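PDB 4O7J: CarG from Serratia, which contributes to intrinsic carbapenem resistance and resembles lysozyme inhibitors in structure, which may point to a protein-binding role. Local coordinates for residues E98-L101 with F102-G105. Sequence-based numbering, arbitrary orientation.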
loop_
_atom_site.group_PDB
_atom_site.type_symbol
_atom_site.label_atom_id
_atom_site.label_comp_id
_atom_site.label_asym_id
_atom_site.label_seq_id
_atom_site.Cartn_x
_atom_site.Cartn_y
_atom_site.Cartn_z
ATOM N N GLU A 98 19.747 13.191 -13.490
ATOM C CA GLU A 98 21.038 12.944 -14.139
ATOM C C GLU A 98 21.485 11.536 -13.782
ATOM O O GLU A 98 21.060 11.019 -12.789
ATOM C CB GLU A 98 22.057 13.961 -13.702
ATOM C CG GLU A 98 21.574 15.424 -13.891
ATOM C CD GLU A 98 22.697 16.423 -14.067
ATOM O OE1 GLU A 98 23.810 15.915 -14.440
ATOM O OE2 GLU A 98 22.466 17.692 -13.871
ATOM N N GLU A 99 22.355 10.938 -14.577
ATOM C CA GLU A 99 22.942 9.611 -14.195
ATOM C C GLU A 99 23.732 9.727 -12.886
ATOM O O GLU A 99 23.683 8.872 -11.995
ATOM C CB GLU A 99 23.837 9.122 -15.339
ATOM C CG GLU A 99 24.486 7.729 -15.113
ATOM C CD GLU A 99 25.575 7.708 -14.033
ATOM O OE1 GLU A 99 26.402 8.662 -14.036
ATOM O OE2 GLU A 99 25.584 6.781 -13.127
ATOM N N ASP A 100 24.458 10.802 -12.751
ATOM C CA ASP A 100 25.261 11.066 -11.523
ATOM C C ASP A 100 24.341 11.672 -10.464
ATOM O O ASP A 100 24.366 12.893 -10.234
ATOM C CB ASP A 100 26.429 12.023 -11.872
ATOM C CG ASP A 100 27.319 12.391 -10.671
ATOM O OD1 ASP A 100 27.426 11.598 -9.724
ATOM O OD2 ASP A 100 27.934 13.503 -10.705
ATOM N N LEU A 101 23.702 10.801 -9.738
ATOM C CA LEU A 101 22.738 11.118 -8.723
ATOM C C LEU A 101 23.347 11.704 -7.458
ATOM O O LEU A 101 22.630 12.264 -6.583
ATOM C CB LEU A 101 21.934 9.859 -8.358
ATOM C CG LEU A 101 21.056 9.311 -9.507
ATOM C CD1 LEU A 101 20.440 7.989 -9.098
ATOM C CD2 LEU A 101 19.952 10.325 -9.862
ATOM N N PHE A 102 24.638 11.494 -7.274
ATOM C CA PHE A 102 25.301 11.988 -6.083
ATOM C C PHE A 102 25.546 13.499 -6.128
ATOM O O PHE A 102 25.572 14.168 -5.092
ATOM C CB PHE A 102 26.610 11.263 -5.894
ATOM C CG PHE A 102 27.365 11.645 -4.646
ATOM C CD1 PHE A 102 27.019 11.084 -3.414
ATOM C CD2 PHE A 102 28.364 12.599 -4.698
ATOM C CE1 PHE A 102 27.676 11.458 -2.254
ATOM C CE2 PHE A 102 29.031 12.975 -3.520
ATOM C CZ PHE A 102 28.708 12.365 -2.329
ATOM N N ASP A 103 25.808 14.039 -7.287
ATOM C CA ASP A 103 26.191 15.445 -7.320
ATOM C C ASP A 103 24.917 16.299 -7.407
ATOM O O ASP A 103 23.807 15.799 -7.731
ATOM C CB ASP A 103 27.107 15.763 -8.489
ATOM C CG ASP A 103 28.583 15.286 -8.221
ATOM O OD1 ASP A 103 29.190 15.709 -7.179
ATOM O OD2 ASP A 103 29.070 14.499 -9.064
ATOM N N VAL A 104 25.124 17.579 -7.156
ATOM C CA VAL A 104 24.061 18.589 -7.293
ATOM C C VAL A 104 23.708 18.542 -8.726
ATOM O O VAL A 104 24.588 18.480 -9.570
ATOM C CB VAL A 104 24.566 19.969 -6.909
ATOM C CG1 VAL A 104 23.605 21.086 -7.365
ATOM C CG2 VAL A 104 24.846 20.017 -5.442
ATOM N N GLY A 105 22.433 18.537 -9.038
ATOM C CA GLY A 105 22.010 18.305 -10.428
ATOM C C GLY A 105 20.544 18.664 -10.703
ATOM O O GLY A 105 19.831 19.148 -9.820
HETATM O O HOH W 1 22.786 15.024 -10.103
#
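Asp-103 N turns back to Asp-100 O in a beta turn of residues 100-103, close to type I, within the hairpin loop that joins antiparallel strands 88-96 and 107-116. The main evidence is the 6.1 Å between Asp-100 CA and Asp-103 CA, with helical backbone angles at Leu-101 and Phe-102; the hydrogen bond from Asp-103 N to Asp-100 O is weak, at 3.5 Å with an N-H...O angle of 147°. A water reinforces the closure, donating to Asp-100 O and to Asp-103 O, each at 2.7 Å. Overlapping the start of this turn, an inverse gamma turn centred on Asp-100 has Leu-101 N bonded weakly to Glu-99 O at 3.0 Å. The two aspartate carboxylates are modelled implausibly close, so their mutual orientation is doubtful. With CG anti to the backbone N (chi1 179°), Asp-100 leans toward the following residues and brings OD1 to 3.9 Å from Phe-102 CB. At the loop's base, the extended Glu-98 side chain reaches over to the returning chain; its OE2 lies 3.5 Å from Gly-105 CA and accepts from Lys-106 N. From the next shell, Gln-141 NE2 bonds Phe-102 O, while Lys-96 NZ hydrogen-bonds both Leu-101 O and Asp-103 O, tying the tip to the end of strand 88-96.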